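Local coordinates for listeria nuclear targeted protein A (Listeria monocytogenes, PDB 4CIH) that relieves repression of interferon-stimulated genes in the host cell by binding the chromatin repressor BAHD1 and blocking its recruitment to these genes, at residues K83-E88 with D126-K131; L11-L16 with L139-E144. The protein carries 2 engineered substitutions. One frame throughout, in Å; residues are numbered along the deposited sequence.

Interaction 1. Residues K83-E88 with D126-K131; sequences KKIFKE and DVRTNK. Engineered in segment 126-131: Asp126 (natural residue Lys).
Two helices of the LntA helical domain, 77-103 and 121-139, pack against each other here in the manner of an up-and-down bundle. Their short segments run roughly antiparallel, with 142° between their N-to-C directions; their axes approach to 9.4 Å at the closest point, and the backbones come nearest where Ile85 faces Arg128. Ile85 is the buried element. Its CG1 stands anti to the backbone N (chi1 -175°), which sends the CG1-CD1 arm out toward helix 121-139, while CG2 takes the crowded position between N and the carbonyl carbon. The arm crosses the aliphatic part of Arg128 obliquely and meets the Lys131 chain at about a right angle, so that its methyl end lies beside the methylenes of both basic chains. CG1 also rests against the backbone, 3.5 Å from Arg128 O. One turn further along helix 77-103, Glu88 reaches out with its chain extended beyond CG. Arg128 bends at chi2 and chi3, folding its guanidinium back toward this carboxylate, and Val127 CG1 lies over one face of the guanidinium, offset toward its rim. Trp89, on helix 77-103, also touches Arg128. Lys131 instead lets its extended chain lead away from the interface, its methylenes passing Ile85. The ionic pair lies at the surface and is loose: the carboxylate and guanidinium planes stand 85° apart, and Arg128 NH1 makes a weak hydrogen bond, part of a salt bridge, to Glu88 OE1 at 3.4 Å.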
loop_
_atom_site.group_PDB
_atom_site.type_symbol
_atom_site.label_atom_id
_atom_site.label_comp_id
_atom_site.label_asym_id
_atom_site.label_seq_id
_atom_site.Cartn_x
_atom_site.Cartn_y
_atom_site.Cartn_z
ATOM N N LYS A 83 4.978 3.894 -11.262
ATOM C CA LYS A 83 5.584 4.319 -10.007
ATOM C C LYS A 83 4.704 5.428 -9.446
ATOM O O LYS A 83 4.462 5.486 -8.235
ATOM C CB LYS A 83 7.043 4.773 -10.243
ATOM C CG LYS A 83 7.719 5.610 -9.145
ATOM C CD LYS A 83 7.580 7.116 -9.288
ATOM C CE LYS A 83 8.434 7.868 -8.244
ATOM N NZ LYS A 83 9.615 8.602 -8.789
ATOM N N LYS A 84 4.255 6.325 -10.327
ATOM C CA LYS A 84 3.606 7.591 -9.937
ATOM C C LYS A 84 2.308 7.271 -9.247
ATOM O O LYS A 84 1.974 7.855 -8.220
ATOM C CB LYS A 84 3.341 8.455 -11.179
ATOM C CG LYS A 84 2.319 9.547 -10.945
ATOM C CD LYS A 84 2.253 10.491 -12.137
ATOM C CE LYS A 84 1.065 11.410 -12.002
ATOM N NZ LYS A 84 0.197 11.245 -13.206
ATOM N N ILE A 85 1.581 6.324 -9.828
ATOM C CA ILE A 85 0.388 5.793 -9.213
ATOM C C ILE A 85 0.772 4.937 -8.011
ATOM O O ILE A 85 0.343 5.223 -6.887
ATOM C CB ILE A 85 -0.455 4.990 -10.219
ATOM C CG1 ILE A 85 -1.764 4.532 -9.589
ATOM C CG2 ILE A 85 0.313 3.807 -10.776
ATOM C CD1 ILE A 85 -2.954 5.315 -10.071
ATOM N N PHE A 86 1.587 3.909 -8.228
ATOM C CA PHE A 86 1.926 2.982 -7.144
ATOM C C PHE A 86 2.397 3.729 -5.899
ATOM O O PHE A 86 2.122 3.318 -4.792
ATOM C CB PHE A 86 2.972 1.987 -7.635
ATOM C CG PHE A 86 3.588 1.142 -6.555
ATOM C CD1 PHE A 86 4.527 1.679 -5.673
ATOM C CD2 PHE A 86 3.300 -0.212 -6.480
ATOM C CE1 PHE A 86 5.113 0.892 -4.704
ATOM C CE2 PHE A 86 3.863 -1.000 -5.512
ATOM C CZ PHE A 86 4.773 -0.451 -4.617
ATOM N N LYS A 87 3.045 4.867 -6.079
ATOM C CA LYS A 87 3.484 5.678 -4.939
ATOM C C LYS A 87 2.251 6.241 -4.287
ATOM O O LYS A 87 2.112 6.201 -3.052
ATOM C CB LYS A 87 4.470 6.804 -5.342
ATOM C CG LYS A 87 5.758 6.829 -4.492
ATOM C CD LYS A 87 6.598 8.122 -4.589
ATOM C CE LYS A 87 7.038 8.590 -3.212
ATOM N NZ LYS A 87 6.899 10.059 -2.939
ATOM N N GLU A 88 1.331 6.728 -5.105
ATOM C CA GLU A 88 0.086 7.273 -4.576
ATOM C C GLU A 88 -0.847 6.179 -3.980
ATOM O O GLU A 88 -1.428 6.388 -2.923
ATOM C CB GLU A 88 -0.681 8.067 -5.647
ATOM C CG GLU A 88 -0.378 9.566 -5.850
ATOM C CD GLU A 88 -0.747 9.919 -7.285
ATOM O OE1 GLU A 88 -1.337 9.000 -7.873
ATOM O OE2 GLU A 88 -0.444 11.009 -7.845
ATOM N N ASP A 126 -10.455 3.098 -5.722
ATOM C CA ASP A 126 -10.708 2.771 -7.123
ATOM C C ASP A 126 -9.726 3.469 -8.043
ATOM O O ASP A 126 -8.887 2.810 -8.664
ATOM C CB ASP A 126 -12.118 3.214 -7.546
ATOM C CG ASP A 126 -13.227 2.603 -6.700
ATOM O OD1 ASP A 126 -13.010 1.504 -6.129
ATOM O OD2 ASP A 126 -14.333 3.216 -6.635
ATOM N N VAL A 127 -9.840 4.790 -8.197
ATOM C CA VAL A 127 -9.095 5.401 -9.329
ATOM C C VAL A 127 -7.623 5.008 -9.305
ATOM O O VAL A 127 -7.065 4.662 -10.332
ATOM C CB VAL A 127 -9.177 6.948 -9.462
ATOM C CG1 VAL A 127 -8.177 7.428 -10.502
ATOM C CG2 VAL A 127 -10.565 7.431 -9.866
ATOM N N ARG A 128 -6.948 5.110 -8.168
ATOM C CA ARG A 128 -5.562 4.634 -8.208
ATOM C C ARG A 128 -5.528 3.116 -8.538
ATOM O O ARG A 128 -4.664 2.637 -9.273
ATOM C CB ARG A 128 -4.799 4.991 -6.921
ATOM C CG ARG A 128 -3.976 6.298 -6.949
ATOM C CD ARG A 128 -4.355 7.324 -8.014
ATOM N NE ARG A 128 -5.429 8.247 -7.617
ATOM C CZ ARG A 128 -5.474 9.536 -7.964
ATOM N NH1 ARG A 128 -4.493 10.063 -8.685
ATOM N NH2 ARG A 128 -6.489 10.313 -7.582
ATOM N N THR A 129 -6.469 2.347 -7.996
ATOM C CA THR A 129 -6.431 0.890 -8.176
ATOM C C THR A 129 -6.742 0.554 -9.609
ATOM O O THR A 129 -6.082 -0.299 -10.208
ATOM C CB THR A 129 -7.436 0.137 -7.310
ATOM O OG1 THR A 129 -8.727 0.174 -7.942
ATOM C CG2 THR A 129 -7.485 0.681 -5.882
ATOM N N ASN A 130 -7.755 1.207 -10.174
ATOM C CA ASN A 130 -8.007 1.054 -11.592
ATOM C C ASN A 130 -6.802 1.458 -12.404
ATOM O O ASN A 130 -6.492 0.854 -13.425
ATOM C CB ASN A 130 -9.172 1.928 -12.036
ATOM C CG ASN A 130 -10.464 1.167 -12.150
ATOM O OD1 ASN A 130 -10.530 -0.048 -11.917
ATOM N ND2 ASN A 130 -11.518 1.889 -12.483
ATOM N N LYS A 131 -6.159 2.528 -11.996
ATOM C CA LYS A 131 -4.970 2.989 -12.708
ATOM C C LYS A 131 -3.766 2.106 -12.452
ATOM O O LYS A 131 -2.967 1.835 -13.373
ATOM C CB LYS A 131 -4.681 4.448 -12.378
ATOM C CG LYS A 131 -5.561 5.406 -13.164
ATOM C CD LYS A 131 -5.027 6.838 -13.242
ATOM C CE LYS A 131 -5.648 7.577 -14.421
ATOM N NZ LYS A 131 -5.615 9.057 -14.229
#

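Interaction 2. Residues L11-L16 with L139-E144; sequences LIKADL and LKVGYE
Leu16 and the Tyr143 ring form the centre of this contact, in which the C-terminal tail lies against helix 8-34. Leu16 CB sits over one face of the ring in a CH-pi contact, 4.0 Å from the centroid, and its CD1 reaches over the same ring to within 3.8 Å of Tyr143 CD1. CG of Tyr143 is anti to the backbone N (chi1 173°), which directs the ring toward the helix and brings its hydroxyl alongside the backbone, with Tyr143 OH 3.2 Å from Leu16 O. The hydroxyl's hydrogen bond is made instead with Glu20 OE1, about one turn further along the same helix. Beside the ring, Lys13 and Val141 slide past each other in opposite directions, the lysine methylenes lying against Val141 CG1. The extended methylenes carry Lys13 CE to 3.3 Å from Gly142 O, and the chain bends beyond it, at chi4, to place NZ.

Behind this first shell, a Schellman motif terminates helix 121-139. Lys140, with positive phi, is its C-prime residue; Val141 N bonds to Leu136 O and Lys140 N to Asn137 O. The chain is thereby turned out of the helix into an irregular tail that carries Val141 and Tyr143 to helix 8-34, where Leu9 and Ala17 also receive them. From helix 77-103, Phe82 packs on Ile12 and Leu139, while Ile63 of helix 42-63 also touches Ile12.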
loop_
_atom_site.group_PDB
_atom_site.type_symbol
_atom_site.label_atom_id
_atom_site.label_comp_id
_atom_site.label_asym_id
_atom_site.label_seq_id
_atom_site.Cartn_x
_atom_site.Cartn_y
_atom_site.Cartn_z
ATOM N N LEU A 11 10.096 -10.157 -8.735
ATOM C CA LEU A 11 10.043 -9.225 -7.597
ATOM C C LEU A 11 8.747 -8.399 -7.430
ATOM O O LEU A 11 7.992 -8.675 -6.513
ATOM C CB LEU A 11 11.264 -8.281 -7.538
ATOM C CG LEU A 11 11.203 -7.503 -6.201
ATOM C CD1 LEU A 11 10.545 -8.383 -5.120
ATOM C CD2 LEU A 11 12.575 -7.056 -5.716
ATOM N N ILE A 12 8.497 -7.359 -8.220
ATOM C CA ILE A 12 7.314 -6.520 -7.947
ATOM C C ILE A 12 6.084 -7.396 -7.700
ATOM O O ILE A 12 5.201 -7.071 -6.888
ATOM C CB ILE A 12 6.949 -5.515 -9.078
ATOM C CG1 ILE A 12 7.779 -4.224 -8.989
ATOM C CG2 ILE A 12 5.489 -5.092 -8.935
ATOM C CD1 ILE A 12 7.479 -3.224 -10.096
ATOM N N LYS A 13 6.034 -8.520 -8.407
ATOM C CA LYS A 13 4.830 -9.310 -8.454
ATOM C C LYS A 13 4.689 -9.924 -7.090
ATOM O O LYS A 13 3.592 -9.964 -6.518
ATOM C CB LYS A 13 4.961 -10.392 -9.530
ATOM C CG LYS A 13 3.694 -10.667 -10.348
ATOM C CD LYS A 13 4.105 -11.350 -11.659
ATOM C CE LYS A 13 2.955 -12.003 -12.392
ATOM N NZ LYS A 13 2.952 -13.487 -12.350
ATOM N N ALA A 14 5.825 -10.370 -6.563
ATOM C CA ALA A 14 5.872 -11.043 -5.284
ATOM C C ALA A 14 5.660 -10.072 -4.139
ATOM O O ALA A 14 4.944 -10.367 -3.190
ATOM C CB ALA A 14 7.203 -11.761 -5.126
ATOM N N ASP A 15 6.347 -8.937 -4.202
ATOM C CA ASP A 15 6.251 -7.897 -3.191
ATOM C C ASP A 15 4.834 -7.336 -3.081
ATOM O O ASP A 15 4.260 -7.297 -1.990
ATOM C CB ASP A 15 7.302 -6.784 -3.439
ATOM C CG ASP A 15 8.679 -7.116 -2.813
ATOM O OD1 ASP A 15 8.810 -8.177 -2.172
ATOM O OD2 ASP A 15 9.659 -6.368 -2.999
ATOM N N LEU A 16 4.267 -6.902 -4.197
ATOM C CA LEU A 16 2.838 -6.541 -4.240
ATOM C C LEU A 16 1.986 -7.540 -3.520
ATOM O O LEU A 16 0.992 -7.185 -2.908
ATOM C CB LEU A 16 2.293 -6.583 -5.662
ATOM C CG LEU A 16 2.413 -5.293 -6.449
ATOM C CD1 LEU A 16 2.042 -5.664 -7.878
ATOM C CD2 LEU A 16 1.539 -4.193 -5.853
ATOM N N LEU A 139 2.347 -2.908 -18.004
ATOM C CA LEU A 139 3.651 -3.452 -17.692
ATOM C C LEU A 139 3.665 -4.931 -18.105
ATOM O O LEU A 139 4.722 -5.539 -18.354
ATOM C CB LEU A 139 3.882 -3.300 -16.172
ATOM C CG LEU A 139 4.280 -1.972 -15.510
ATOM C CD1 LEU A 139 4.705 -2.297 -14.095
ATOM C CD2 LEU A 139 5.458 -1.279 -16.162
ATOM N N LYS A 140 2.476 -5.514 -18.188
ATOM C CA LYS A 140 2.330 -6.899 -18.653
ATOM C C LYS A 140 2.716 -7.852 -17.515
ATOM O O LYS A 140 3.335 -8.894 -17.722
ATOM C CB LYS A 140 3.167 -7.114 -19.909
ATOM C CG LYS A 140 2.679 -6.304 -21.112
ATOM C CD LYS A 140 3.297 -6.824 -22.404
ATOM C CE LYS A 140 2.616 -6.232 -23.617
ATOM N NZ LYS A 140 3.673 -5.676 -24.508
ATOM N N VAL A 141 2.366 -7.433 -16.302
ATOM C CA VAL A 141 2.497 -8.248 -15.106
ATOM C C VAL A 141 1.060 -8.476 -14.647
ATOM O O VAL A 141 0.414 -7.619 -14.019
ATOM C CB VAL A 141 3.362 -7.570 -14.008
ATOM C CG1 VAL A 141 3.733 -8.547 -12.927
ATOM C CG2 VAL A 141 4.668 -6.989 -14.572
ATOM N N GLY A 142 0.520 -9.606 -15.073
ATOM C CA GLY A 142 -0.744 -10.065 -14.534
ATOM C C GLY A 142 -0.672 -10.264 -13.031
ATOM O O GLY A 142 -0.250 -11.318 -12.554
ATOM N N TYR A 143 -1.016 -9.227 -12.278
ATOM C CA TYR A 143 -1.279 -9.384 -10.875
ATOM C C TYR A 143 -2.594 -8.725 -10.603
ATOM O O TYR A 143 -2.677 -7.549 -10.243
ATOM C CB TYR A 143 -0.158 -8.813 -10.003
ATOM C CG TYR A 143 -0.469 -8.810 -8.531
ATOM C CD1 TYR A 143 -1.148 -7.755 -7.976
ATOM C CD2 TYR A 143 -0.083 -9.860 -7.693
ATOM C CE1 TYR A 143 -1.439 -7.721 -6.633
ATOM C CE2 TYR A 143 -0.357 -9.828 -6.326
ATOM C CZ TYR A 143 -1.058 -8.754 -5.814
ATOM O OH TYR A 143 -1.401 -8.655 -4.472
ATOM N N GLU A 144 -3.646 -9.506 -10.787
ATOM C CA GLU A 144 -4.960 -8.976 -10.611
ATOM C C GLU A 144 -5.149 -8.593 -9.148
ATOM O O GLU A 144 -5.422 -9.424 -8.303
ATOM C CB GLU A 144 -6.003 -9.997 -11.075
ATOM C CG GLU A 144 -7.285 -9.391 -11.631
ATOM C CD GLU A 144 -8.501 -9.996 -10.955
ATOM O OE1 GLU A 144 -8.437 -10.224 -9.727
ATOM O OE2 GLU A 144 -9.517 -10.270 -11.639
#

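Helix 77-103 and the C-terminal part of the chain tie the two contacts together. Helix 121-139 first packs on helix 77-103 in interaction 1, and the tail that follows it then reaches helix 8-34 in interaction 2, so interaction 1 is nested within the loop of chain that interaction 2 closes. Their centres lie 14 Å apart, yet they touch directly: Phe86, facing away from helix 121-139, places CE2 4.0 Å from Leu16 CD2. Segment 83-88 thus presents Ile85 to one partner helix and Phe86 to the other. Interaction 1 buries one of its five touching residues and interaction 2 two of five.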